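Local structure of F5/8 type C domain protein (Clostridium perfringens, 7JRM) at residues E20-M25 and I77-K82; K258-K263 and L280-K285; I410-K415 and F429-K434; H444-D449 and S453-Y458. The protein probably binds mucin glycans through a CBM51 carbohydrate-binding module, as part of the multi-domain O-glycopeptidase ZmpB. All coordinates share one frame; numbering follows the deposited sequence.

Overall arrangement
The four contacts follow one another along an extended, multi-domain chain, each closing before the next opens. Contact 1 lies in the Ig-like domain near the N-terminus, contact 2 joins two helices of the central helical region, and contacts 3 and 4 belong to the C-terminal beta domain. The centres of contacts 1 and 2 are about 28 Å apart; those of contacts 2 and 4 are about 47 Å apart. Contacts 3 and 4, with centres about 15 Å apart, touch directly, because strands 407-413 and 440-449 are neighbours in the same sheet. The centres of contacts 1 and 3 lie about 83 Å apart, on opposite sides of the chain's centre, consistent with separate modules strung along an elongated chain.

Contact 1: E20-M25 and I77-K82; sequences EKVDLM and IAVTDK
Val22 is the first residue of 20-25 to meet strand 70-79, and it does so with both branches. Its CB bond is directed at the strand; a chi1 of 161° sets CG1 opposite the backbone N and leaves CG2 beside that N, where Val22 CG2 comes 4.1 Å from Val79 CG2, the two side chains meeting at a slant. The other branch makes a looser approach, Val22 CG1 standing 4.4 Å from Ile77 CG2, so the valine straddles two strand residues. Asp23 is directed away from 77-82 and packs on Tyr16 of strand 14-16; its OD1 accepts a weak bond of 3.3 Å from Met25 N. The setting is the Ig-like domain: strand 70-79 runs inside a four-stranded mixed sheet, with strands 14-16 and 55-64 as its neighbours, and the loop after strand 14-16 lies against one face of that sheet. No hydrogen bond joins 20-25 to 77-82; the nearest CA atoms, those of Leu24 and Ile77, are 8.0 Å apart, and side chains make the contact. Leu24 reaches in with its far end, CD2 lying 3.8 Å from Ile77 CD1 while the two side chains cross at about a right angle. The backbone here is held by polar groups, since Leu24 O accepts hydrogen bonds from Tyr61 OH on strand 55-64 and Arg75 NH2 on strand 70-79. Met25, directed away from 77-82, packs on Tyr61 and Val42.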
loop_
_atom_site.group_PDB
_atom_site.type_symbol
_atom_site.label_atom_id
_atom_site.label_comp_id
_atom_site.label_asym_id
_atom_site.label_seq_id
_atom_site.Cartn_x
_atom_site.Cartn_y
_atom_site.Cartn_z
ATOM N N GLU A 20 -4.361 -4.299 -15.122
ATOM C CA GLU A 20 -5.456 -5.152 -15.555
ATOM C C GLU A 20 -5.140 -6.619 -15.289
ATOM O O GLU A 20 -3.981 -7.045 -15.324
ATOM C CB GLU A 20 -5.746 -4.941 -17.042
ATOM C CG GLU A 20 -6.319 -3.571 -17.367
ATOM C CD GLU A 20 -6.400 -3.308 -18.858
ATOM O OE1 GLU A 20 -5.448 -3.670 -19.581
ATOM O OE2 GLU A 20 -7.415 -2.735 -19.306
ATOM N N LYS A 21 -6.190 -7.390 -15.015
ATOM C CA LYS A 21 -6.054 -8.822 -14.779
ATOM C C LYS A 21 -6.005 -9.550 -16.116
ATOM O O LYS A 21 -6.948 -9.467 -16.910
ATOM C CB LYS A 21 -7.211 -9.334 -13.924
ATOM C CG LYS A 21 -7.121 -10.811 -13.575
ATOM C CD LYS A 21 -5.888 -11.108 -12.738
ATOM C CE LYS A 21 -6.032 -12.425 -11.992
ATOM N NZ LYS A 21 -4.751 -12.847 -11.358
ATOM N N VAL A 22 -4.911 -10.264 -16.364
ATOM C CA VAL A 22 -4.704 -10.929 -17.646
ATOM C C VAL A 22 -5.504 -12.226 -17.669
ATOM O O VAL A 22 -5.303 -13.109 -16.828
ATOM C CB VAL A 22 -3.214 -11.194 -17.897
ATOM C CG1 VAL A 22 -3.034 -12.275 -18.955
ATOM C CG2 VAL A 22 -2.512 -9.912 -18.317
ATOM N N ASP A 23 -6.418 -12.338 -18.630
ATOM C CA ASP A 23 -7.160 -13.567 -18.880
ATOM C C ASP A 23 -6.527 -14.251 -20.087
ATOM O O ASP A 23 -6.685 -13.792 -21.223
ATOM C CB ASP A 23 -8.641 -13.275 -19.119
ATOM C CG ASP A 23 -9.455 -14.534 -19.357
ATOM O OD1 ASP A 23 -8.991 -15.630 -18.977
ATOM O OD2 ASP A 23 -10.565 -14.426 -19.921
ATOM N N LEU A 24 -5.806 -15.346 -19.837
ATOM C CA LEU A 24 -5.086 -16.031 -20.906
ATOM C C LEU A 24 -6.019 -16.669 -21.926
ATOM O O LEU A 24 -5.569 -17.017 -23.023
ATOM C CB LEU A 24 -4.161 -17.096 -20.315
ATOM C CG LEU A 24 -2.934 -16.586 -19.561
ATOM C CD1 LEU A 24 -2.103 -17.752 -19.065
ATOM C CD2 LEU A 24 -2.102 -15.668 -20.441
ATOM N N MET A 25 -7.297 -16.832 -21.594
ATOM C CA MET A 25 -8.269 -17.443 -22.489
ATOM C C MET A 25 -9.180 -16.419 -23.154
ATOM O O MET A 25 -10.130 -16.806 -23.842
ATOM C CB MET A 25 -9.106 -18.472 -21.727
ATOM C CG MET A 25 -8.287 -19.575 -21.080
ATOM S SD MET A 25 -7.640 -20.738 -22.293
ATOM C CE MET A 25 -9.125 -21.083 -23.232
ATOM N N ILE A 77 0.363 -11.972 -26.149
ATOM C CA ILE A 77 -0.311 -11.144 -25.155
ATOM C C ILE A 77 0.710 -10.169 -24.588
ATOM O O ILE A 77 1.686 -10.587 -23.953
ATOM C CB ILE A 77 -0.942 -11.981 -24.031
ATOM C CG1 ILE A 77 -2.031 -12.898 -24.595
ATOM C CG2 ILE A 77 -1.509 -11.076 -22.948
ATOM C CD1 ILE A 77 -2.793 -13.665 -23.538
ATOM N N ALA A 78 0.488 -8.879 -24.812
ATOM C CA ALA A 78 1.403 -7.837 -24.370
ATOM C C ALA A 78 0.868 -7.156 -23.117
ATOM O O ALA A 78 -0.327 -6.863 -23.018
ATOM C CB ALA A 78 1.621 -6.800 -25.473
ATOM N N VAL A 79 1.761 -6.909 -22.164
ATOM C CA VAL A 79 1.439 -6.197 -20.931
ATOM C C VAL A 79 2.237 -4.901 -20.949
ATOM O O VAL A 79 3.461 -4.915 -20.763
ATOM C CB VAL A 79 1.757 -7.030 -19.682
ATOM C CG1 VAL A 79 1.448 -6.237 -18.422
ATOM C CG2 VAL A 79 0.974 -8.336 -19.705
ATOM N N THR A 80 1.551 -3.783 -21.171
ATOM C CA THR A 80 2.189 -2.500 -21.419
ATOM C C THR A 80 1.828 -1.499 -20.328
ATOM O O THR A 80 0.998 -1.763 -19.454
ATOM C CB THR A 80 1.786 -1.948 -22.793
ATOM O OG1 THR A 80 0.377 -1.686 -22.809
ATOM C CG2 THR A 80 2.117 -2.955 -23.886
ATOM N N ASP A 81 2.468 -0.331 -20.392
ATOM C CA ASP A 81 2.248 0.723 -19.409
ATOM C C ASP A 81 1.868 2.039 -20.081
ATOM O O ASP A 81 0.681 2.320 -20.280
ATOM C CB ASP A 81 3.494 0.917 -18.543
ATOM C CG ASP A 81 3.261 1.876 -17.389
ATOM O OD1 ASP A 81 2.090 2.060 -16.996
ATOM O OD2 ASP A 81 4.248 2.446 -16.877
ATOM N N LYS A 82 2.866 2.848 -20.429
ATOM C CA LYS A 82 2.604 4.155 -21.016
ATOM C C LYS A 82 2.012 4.014 -22.413
ATOM O O LYS A 82 2.431 3.161 -23.203
ATOM C CB LYS A 82 3.889 4.980 -21.075
ATOM C CG LYS A 82 4.491 5.301 -19.717
ATOM C CD LYS A 82 3.435 5.791 -18.739
ATOM C CE LYS A 82 4.076 6.368 -17.487
ATOM N NZ LYS A 82 3.153 6.325 -16.319
#

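Contact 2: K258-K263 and L280-K285; sequences KNAISK and LEELNK
Glu282 brings the flat group nearest to this interface, yet it is the methylene CG and not the carboxylate that makes the contact, 4.1 Å from Ala260 CB. The chain bends at chi2 (76°), and OE2 of the acid group lies close to Glu286 OE1, a closeness of like charges that would tend to raise the pKa of one of the acids. No rings stack between 258-263 and 280-285, and no hydrogen bond crosses, so the fit is one of aliphatic shapes. Ala260 is the pivot. Its CB points toward the other helix and rests 3.9 Å from Leu283 CA, so that a methyl group touches the partner's main chain. Its small size lets the backbones come close, with Ala260 CA and Leu283 CA 5.1 Å apart and the local axes approaching to 8.9 Å. Leu283 answers from the side: with CG anti to the backbone N (chi1 175°), its CD1 reaches 4.0 Å from Ala260 CB and also lies 4.1 Å from Ile261 CG1. That one methyl therefore bridges two consecutive residues of 258-263. Beyond the pair, Ala237 and Ile238 of helix 232-242 pack on Leu283, and Ala241 packs on Ile261. Helices 251-270 and 273-288 thus form an antiparallel helical hairpin, the N-to-C directions of the short segments differing by 159°, and helix 232-242 completes a three-helix bundle.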
loop_
_atom_site.group_PDB
_atom_site.type_symbol
_atom_site.label_atom_id
_atom_site.label_comp_id
_atom_site.label_asym_id
_atom_site.label_seq_id
_atom_site.Cartn_x
_atom_site.Cartn_y
_atom_site.Cartn_z
ATOM N N LYS A 258 8.262 -3.258 9.873
ATOM C CA LYS A 258 6.888 -2.877 9.562
ATOM C C LYS A 258 6.844 -1.595 8.740
ATOM O O LYS A 258 6.039 -1.471 7.809
ATOM C CB LYS A 258 6.087 -2.713 10.854
ATOM C CG LYS A 258 4.606 -2.454 10.648
ATOM C CD LYS A 258 3.961 -3.548 9.815
ATOM C CE LYS A 258 2.938 -2.971 8.853
ATOM N NZ LYS A 258 1.809 -2.322 9.575
ATOM N N ASN A 259 7.706 -0.629 9.069
ATOM C CA ASN A 259 7.757 0.607 8.298
ATOM C C ASN A 259 8.293 0.359 6.894
ATOM O O ASN A 259 7.854 1.002 5.934
ATOM C CB ASN A 259 8.614 1.644 9.024
ATOM C CG ASN A 259 8.004 2.085 10.341
ATOM O OD1 ASN A 259 6.831 1.829 10.612
ATOM N ND2 ASN A 259 8.801 2.752 11.169
ATOM N N ALA A 260 9.241 -0.572 6.754
ATOM C CA ALA A 260 9.787 -0.879 5.437
ATOM C C ALA A 260 8.762 -1.596 4.567
ATOM O O ALA A 260 8.695 -1.359 3.355
ATOM C CB ALA A 260 11.056 -1.718 5.575
ATOM N N ILE A 261 7.961 -2.482 5.164
ATOM C CA ILE A 261 6.887 -3.133 4.419
ATOM C C ILE A 261 5.889 -2.099 3.920
ATOM O O ILE A 261 5.413 -2.171 2.779
ATOM C CB ILE A 261 6.205 -4.206 5.289
ATOM C CG1 ILE A 261 7.190 -5.323 5.637
ATOM C CG2 ILE A 261 4.985 -4.779 4.579
ATOM C CD1 ILE A 261 6.665 -6.296 6.673
ATOM N N SER A 262 5.563 -1.114 4.761
ATOM C CA SER A 262 4.642 -0.060 4.350
ATOM C C SER A 262 5.237 0.793 3.236
ATOM O O SER A 262 4.544 1.131 2.271
ATOM C CB SER A 262 4.268 0.808 5.551
ATOM O OG SER A 262 3.658 0.032 6.568
ATOM N N LYS A 263 6.519 1.152 3.352
ATOM C CA LYS A 263 7.170 1.909 2.287
ATOM C C LYS A 263 7.240 1.106 0.997
ATOM O O LYS A 263 7.152 1.677 -0.097
ATOM C CB LYS A 263 8.571 2.340 2.722
ATOM C CG LYS A 263 8.591 3.336 3.871
ATOM C CD LYS A 263 7.715 4.540 3.573
ATOM N N LEU A 280 12.988 -1.527 -2.032
ATOM C CA LEU A 280 13.491 -2.895 -1.963
ATOM C C LEU A 280 14.798 -2.964 -1.182
ATOM O O LEU A 280 14.982 -3.860 -0.349
ATOM C CB LEU A 280 13.677 -3.456 -3.373
ATOM C CG LEU A 280 14.448 -4.775 -3.484
ATOM C CD1 LEU A 280 13.698 -5.897 -2.786
ATOM C CD2 LEU A 280 14.707 -5.124 -4.941
ATOM N N GLU A 281 15.714 -2.026 -1.434
ATOM C CA GLU A 281 16.985 -2.020 -0.717
ATOM C C GLU A 281 16.776 -1.782 0.773
ATOM O O GLU A 281 17.448 -2.398 1.608
ATOM C CB GLU A 281 17.915 -0.959 -1.307
ATOM N N GLU A 282 15.846 -0.893 1.127
ATOM C CA GLU A 282 15.565 -0.638 2.537
ATOM C C GLU A 282 14.889 -1.838 3.189
ATOM O O GLU A 282 15.219 -2.202 4.323
ATOM C CB GLU A 282 14.703 0.615 2.681
ATOM C CG GLU A 282 13.932 0.706 3.992
ATOM C CD GLU A 282 14.809 1.108 5.165
ATOM O OE1 GLU A 282 15.976 1.491 4.937
ATOM O OE2 GLU A 282 14.327 1.047 6.316
ATOM N N LEU A 283 13.942 -2.467 2.485
ATOM C CA LEU A 283 13.274 -3.645 3.029
ATOM C C LEU A 283 14.261 -4.784 3.253
ATOM O O LEU A 283 14.188 -5.489 4.267
ATOM C CB LEU A 283 12.144 -4.085 2.098
ATOM C CG LEU A 283 11.408 -5.377 2.459
ATOM C CD1 LEU A 283 10.877 -5.323 3.883
ATOM C CD2 LEU A 283 10.280 -5.641 1.474
ATOM N N ASN A 284 15.192 -4.979 2.315
ATOM C CA ASN A 284 16.219 -6.000 2.497
ATOM C C ASN A 284 17.123 -5.674 3.678
ATOM O O ASN A 284 17.584 -6.583 4.378
ATOM C CB ASN A 284 17.050 -6.147 1.223
ATOM C CG ASN A 284 16.379 -7.030 0.190
ATOM O OD1 ASN A 284 15.563 -7.888 0.523
ATOM N ND2 ASN A 284 16.722 -6.822 -1.076
ATOM N N LYS A 285 17.385 -4.387 3.918
ATOM C CA LYS A 285 18.242 -3.998 5.033
ATOM C C LYS A 285 17.575 -4.300 6.370
ATOM O O LYS A 285 18.203 -4.860 7.276
ATOM C CB LYS A 285 18.597 -2.514 4.926
ATOM C CG LYS A 285 19.312 -1.954 6.144
ATOM C CD LYS A 285 19.308 -0.434 6.132
ATOM C CE LYS A 285 19.924 0.132 7.402
ATOM N NZ LYS A 285 19.149 -0.253 8.613
#

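Contact 3: I410-K415 and F429-K434; sequences IRVVDK and FTINTK
Two beta layers face each other here in a sandwich-like core: strand 407-413 belongs to the large mixed sheet of the C-terminal domain, and strand 428-432 pairs with strand 391-395 in a separate two-stranded sheet. Alternate residues, Ile410 and Val412 from one layer and Phe429 and Ile431 from the other, point toward the opposing layer, and all four are buried. No hydrogen bond joins the two segments. Val412 and Ile431 reach toward each other tip to tip, the valine's CG2 lying 3.7 Å from Ile431 CD1 and 4.1 Å from Ile431 CG1. Two residues back on each strand, Ile410 bends its chain so that CD1 comes to 4.2 Å from Phe429 CD2. The isoleucine side chain crosses the phenylalanine at about a right angle, and its methyl meets the ring obliquely. A chi1 of 59° sets the Phe429 ring between its own backbone N and carbonyl carbon, and CD2 is the ring atom that meets Ile410. At the strand end Asn432 opens an Asx turn: its OD1 accepts from Lys434 N at 2.9 Å, the donor lying above the carbonyl plane. Arg411, whose CB is directed away from 429-434, forms a salt bridge through NH2 with Glu422. Strand 407-413 is bonded on one edge to strand 440-449 and on the other to strand 419-424, while Val392 of strand 391-395 packs against Ile431 in the second layer.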
loop_
_atom_site.group_PDB
_atom_site.type_symbol
_atom_site.label_atom_id
_atom_site.label_comp_id
_atom_site.label_asym_id
_atom_site.label_seq_id
_atom_site.Cartn_x
_atom_site.Cartn_y
_atom_site.Cartn_z
ATOM N N ILE A 410 1.210 22.313 47.576
ATOM C CA ILE A 410 2.317 22.194 48.517
ATOM C C ILE A 410 1.875 22.851 49.816
ATOM O O ILE A 410 1.719 24.076 49.878
ATOM C CB ILE A 410 3.598 22.846 47.983
ATOM C CG1 ILE A 410 4.021 22.205 46.663
ATOM C CG2 ILE A 410 4.716 22.744 49.012
ATOM C CD1 ILE A 410 4.552 20.805 46.810
ATOM N N ARG A 411 1.669 22.047 50.856
ATOM C CA ARG A 411 1.283 22.561 52.162
ATOM C C ARG A 411 2.224 22.009 53.223
ATOM O O ARG A 411 2.663 20.856 53.141
ATOM C CB ARG A 411 -0.184 22.217 52.489
ATOM C CG ARG A 411 -0.413 20.868 53.151
ATOM C CD ARG A 411 -1.745 20.838 53.884
ATOM N NE ARG A 411 -2.801 21.508 53.126
ATOM C CZ ARG A 411 -3.709 20.877 52.389
ATOM N NH1 ARG A 411 -3.699 19.554 52.307
ATOM N NH2 ARG A 411 -4.631 21.571 51.734
ATOM N N VAL A 412 2.552 22.847 54.202
ATOM C CA VAL A 412 3.452 22.487 55.291
ATOM C C VAL A 412 2.639 22.423 56.575
ATOM O O VAL A 412 1.830 23.318 56.852
ATOM C CB VAL A 412 4.614 23.487 55.419
ATOM C CG1 VAL A 412 5.663 22.956 56.383
ATOM C CG2 VAL A 412 5.224 23.769 54.055
ATOM N N VAL A 413 2.850 21.366 57.355
ATOM C CA VAL A 413 2.074 21.096 58.557
ATOM C C VAL A 413 3.019 21.006 59.746
ATOM O O VAL A 413 4.131 20.478 59.629
ATOM C CB VAL A 413 1.251 19.798 58.416
ATOM C CG1 VAL A 413 0.092 19.798 59.388
ATOM C CG2 VAL A 413 0.748 19.638 56.988
ATOM N N ASP A 414 2.574 21.522 60.890
ATOM C CA ASP A 414 3.354 21.463 62.116
ATOM C C ASP A 414 2.962 20.220 62.915
ATOM O O ASP A 414 2.202 19.367 62.450
ATOM C CB ASP A 414 3.175 22.750 62.923
ATOM C CG ASP A 414 1.718 23.120 63.133
ATOM O OD1 ASP A 414 0.929 22.253 63.565
ATOM O OD2 ASP A 414 1.363 24.288 62.871
ATOM N N LYS A 415 3.481 20.110 64.141
ATOM C CA LYS A 415 3.207 18.943 64.970
ATOM C C LYS A 415 1.760 18.887 65.443
ATOM O O LYS A 415 1.297 17.818 65.854
ATOM C CB LYS A 415 4.146 18.926 66.178
ATOM C CG LYS A 415 3.888 20.041 67.179
ATOM C CD LYS A 415 5.086 20.254 68.090
ATOM C CE LYS A 415 5.123 19.222 69.204
ATOM N NZ LYS A 415 5.695 19.779 70.460
ATOM N N PHE A 429 10.282 23.176 45.661
ATOM C CA PHE A 429 9.746 24.116 46.636
ATOM C C PHE A 429 10.831 24.510 47.627
ATOM O O PHE A 429 11.697 23.705 47.982
ATOM C CB PHE A 429 8.530 23.533 47.384
ATOM C CG PHE A 429 8.818 22.258 48.129
ATOM C CD1 PHE A 429 9.252 22.286 49.445
ATOM C CD2 PHE A 429 8.637 21.029 47.517
ATOM C CE1 PHE A 429 9.512 21.114 50.132
ATOM C CE2 PHE A 429 8.894 19.852 48.198
ATOM C CZ PHE A 429 9.331 19.895 49.508
ATOM N N THR A 430 10.774 25.766 48.068
ATOM C CA THR A 430 11.705 26.307 49.051
ATOM C C THR A 430 10.898 26.876 50.207
ATOM O O THR A 430 10.015 27.715 49.996
ATOM C CB THR A 430 12.603 27.385 48.434
ATOM O OG1 THR A 430 13.620 26.762 47.639
ATOM C CG2 THR A 430 13.260 28.224 49.519
ATOM N N ILE A 431 11.195 26.420 51.420
ATOM C CA ILE A 431 10.464 26.814 52.619
ATOM C C ILE A 431 11.403 27.593 53.528
ATOM O O ILE A 431 12.502 27.122 53.847
ATOM C CB ILE A 431 9.883 25.593 53.353
ATOM C CG1 ILE A 431 8.855 24.881 52.473
ATOM C CG2 ILE A 431 9.261 26.012 54.679
ATOM C CD1 ILE A 431 8.670 23.422 52.817
ATOM N N ASN A 432 10.973 28.783 53.941
ATOM C CA ASN A 432 11.728 29.549 54.921
ATOM C C ASN A 432 11.572 28.914 56.296
ATOM O O ASN A 432 10.455 28.622 56.734
ATOM C CB ASN A 432 11.251 31.001 54.944
ATOM C CG ASN A 432 11.757 31.765 56.156
ATOM O OD1 ASN A 432 12.867 31.532 56.636
ATOM N ND2 ASN A 432 10.941 32.685 56.659
ATOM N N THR A 433 12.695 28.699 56.979
ATOM C CA THR A 433 12.690 28.059 58.287
ATOM C C THR A 433 13.287 28.924 59.388
ATOM O O THR A 433 13.376 28.466 60.533
ATOM C CB THR A 433 13.444 26.723 58.230
ATOM O OG1 THR A 433 13.228 26.003 59.448
ATOM C CG2 THR A 433 14.932 26.955 58.052
ATOM N N LYS A 434 13.696 30.158 59.081
ATOM C CA LYS A 434 14.271 31.025 60.105
ATOM C C LYS A 434 13.231 31.453 61.132
ATOM O O LYS A 434 13.556 31.603 62.316
ATOM C CB LYS A 434 14.910 32.252 59.460
ATOM C CG LYS A 434 16.125 31.946 58.600
ATOM C CD LYS A 434 16.483 33.128 57.712
ATOM C CE LYS A 434 15.291 33.588 56.886
ATOM N NZ LYS A 434 14.889 32.570 55.875
#

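Contact 4: H444-D449 and S453-Y458; sequences HVLFED and SGVMFY
His444 and Phe457 form a T-shaped (edge-to-face) pair on one face of the sheet: the edge of the phenylalanine is turned to the imidazole face, with planes at 66° and centroids 4.8 Å apart. The nearest atoms are His444 CE1 and Phe457 CE1, at 3.4 Å. The same face carries Leu446 and Val455, which lie side by side, Leu446 CD2 meeting Val455 CG2 at 3.6 Å. On the reverse face Val445 packs against Met456, and Phe447 lays its ring over the backbone of Gly454. A chi1 of 76° swings that ring across to the partner strand, so that Gly454 N stands 3.4 Å above its plane. Glycine suits the place twice over: its backbone angles would jam any CB against the preceding carbonyl, and the ring occupies the space beside it. An aromatic side chain shielding a cross-strand glycine in this way is known as aromatic rescue. These neighbours are set in register by the main chain. Val445 N donates to Met456 O at 2.7 Å, and Met456 N returns a nearly straight bond (175°) to Val445 O at 3.1 Å. The next hydrogen-bonded pair is slacker: Gly454 N lies 3.2 Å from Phe447 O, and the reciprocal bond is weak. Further out, Ser453 OG bonds to Glu377 N, and Tyr458 OH to Asp395 O. Strand 407-413 flanks one side and strand 372-384 the other, placing this antiparallel beta hairpin of strands 440-449 and 452-461 within a mixed sheet.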
loop_
_atom_site.group_PDB
_atom_site.type_symbol
_atom_site.label_atom_id
_atom_site.label_comp_id
_atom_site.label_asym_id
_atom_site.label_seq_id
_atom_site.Cartn_x
_atom_site.Cartn_y
_atom_site.Cartn_z
ATOM N N HIS A 444 3.528 18.128 52.637
ATOM C CA HIS A 444 2.605 17.312 51.858
ATOM C C HIS A 444 2.558 17.842 50.430
ATOM O O HIS A 444 2.177 18.995 50.204
ATOM C CB HIS A 444 1.210 17.317 52.481
ATOM C CG HIS A 444 1.135 16.610 53.798
ATOM N ND1 HIS A 444 1.619 17.157 54.966
ATOM C CD2 HIS A 444 0.632 15.398 54.131
ATOM C CE1 HIS A 444 1.417 16.313 55.962
ATOM N NE2 HIS A 444 0.820 15.237 55.482
ATOM N N VAL A 445 2.943 17.000 49.476
ATOM C CA VAL A 445 2.928 17.344 48.059
ATOM C C VAL A 445 1.699 16.673 47.458
ATOM O O VAL A 445 1.734 15.498 47.083
ATOM C CB VAL A 445 4.215 16.909 47.353
ATOM C CG1 VAL A 445 4.162 17.276 45.875
ATOM C CG2 VAL A 445 5.431 17.526 48.028
ATOM N N LEU A 446 0.601 17.419 47.370
ATOM C CA LEU A 446 -0.634 16.886 46.815
ATOM C C LEU A 446 -0.564 16.878 45.294
ATOM O O LEU A 446 -0.116 17.846 44.673
ATOM C CB LEU A 446 -1.836 17.712 47.276
ATOM C CG LEU A 446 -2.123 17.885 48.773
ATOM C CD1 LEU A 446 -3.618 18.054 49.007
ATOM C CD2 LEU A 446 -1.586 16.729 49.601
ATOM N N PHE A 447 -1.012 15.777 44.692
ATOM C CA PHE A 447 -1.033 15.668 43.241
ATOM C C PHE A 447 -2.241 14.849 42.815
ATOM O O PHE A 447 -2.698 13.964 43.543
ATOM C CB PHE A 447 0.265 15.051 42.697
ATOM C CG PHE A 447 0.370 13.563 42.889
ATOM C CD1 PHE A 447 0.908 13.039 44.053
ATOM C CD2 PHE A 447 -0.043 12.688 41.896
ATOM C CE1 PHE A 447 1.017 11.673 44.230
ATOM C CE2 PHE A 447 0.059 11.322 42.068
ATOM C CZ PHE A 447 0.590 10.813 43.236
ATOM N N GLU A 448 -2.754 15.158 41.625
ATOM C CA GLU A 448 -3.896 14.446 41.075
ATOM C C GLU A 448 -3.843 14.507 39.555
ATOM O O GLU A 448 -3.360 15.481 38.972
ATOM C CB GLU A 448 -5.223 15.022 41.592
ATOM C CG GLU A 448 -5.588 16.384 41.021
ATOM C CD GLU A 448 -6.520 17.164 41.929
ATOM O OE1 GLU A 448 -7.671 16.719 42.123
ATOM O OE2 GLU A 448 -6.103 18.222 42.446
ATOM N N ASP A 449 -4.336 13.445 38.925
ATOM C CA ASP A 449 -4.399 13.344 37.473
ATOM C C ASP A 449 -5.437 12.282 37.130
ATOM O O ASP A 449 -6.102 11.731 38.012
ATOM C CB ASP A 449 -3.025 13.017 36.878
ATOM C CG ASP A 449 -2.912 13.403 35.414
ATOM O OD1 ASP A 449 -3.410 14.487 35.042
ATOM O OD2 ASP A 449 -2.325 12.622 34.635
ATOM N N SER A 453 -3.338 9.774 41.641
ATOM C CA SER A 453 -3.411 10.750 42.719
ATOM C C SER A 453 -2.704 10.188 43.943
ATOM O O SER A 453 -2.433 8.988 44.030
ATOM C CB SER A 453 -4.864 11.107 43.054
ATOM O OG SER A 453 -5.458 10.107 43.863
ATOM N N GLY A 454 -2.406 11.069 44.890
ATOM C CA GLY A 454 -1.780 10.634 46.124
ATOM C C GLY A 454 -1.100 11.792 46.834
ATOM O O GLY A 454 -1.410 12.957 46.592
ATOM N N VAL A 455 -0.166 11.432 47.714
ATOM C CA VAL A 455 0.528 12.386 48.572
ATOM C C VAL A 455 2.000 12.004 48.634
ATOM O O VAL A 455 2.336 10.858 48.947
ATOM C CB VAL A 455 -0.072 12.420 49.992
ATOM C CG1 VAL A 455 0.910 13.042 50.977
ATOM C CG2 VAL A 455 -1.395 13.167 49.998
ATOM N N MET A 456 2.875 12.961 48.336
ATOM C CA MET A 456 4.312 12.805 48.524
ATOM C C MET A 456 4.711 13.576 49.776
ATOM O O MET A 456 4.554 14.801 49.829
ATOM C CB MET A 456 5.085 13.308 47.305
ATOM C CG MET A 456 6.579 13.043 47.365
ATOM S SD MET A 456 7.318 12.912 45.726
ATOM C CE MET A 456 9.056 13.052 46.124
ATOM N N PHE A 457 5.222 12.865 50.777
ATOM C CA PHE A 457 5.437 13.426 52.103
ATOM C C PHE A 457 6.923 13.615 52.376
ATOM O O PHE A 457 7.727 12.709 52.129
ATOM C CB PHE A 457 4.817 12.532 53.178
ATOM C CG PHE A 457 4.971 13.067 54.572
ATOM C CD1 PHE A 457 4.196 14.129 55.009
ATOM C CD2 PHE A 457 5.892 12.513 55.445
ATOM C CE1 PHE A 457 4.336 14.626 56.291
ATOM C CE2 PHE A 457 6.036 13.007 56.728
ATOM C CZ PHE A 457 5.257 14.063 57.152
ATOM N N TYR A 458 7.274 14.791 52.887
ATOM C CA TYR A 458 8.602 15.099 53.394
ATOM C C TYR A 458 8.508 15.436 54.878
ATOM O O TYR A 458 7.421 15.617 55.431
ATOM C CB TYR A 458 9.233 16.278 52.644
ATOM C CG TYR A 458 9.729 15.977 51.250
ATOM C CD1 TYR A 458 10.985 15.424 51.042
ATOM C CD2 TYR A 458 8.952 16.273 50.138
ATOM C CE1 TYR A 458 11.450 15.164 49.767
ATOM C CE2 TYR A 458 9.405 16.013 48.862
ATOM C CZ TYR A 458 10.654 15.458 48.681
ATOM O OH TYR A 458 11.110 15.199 47.409
#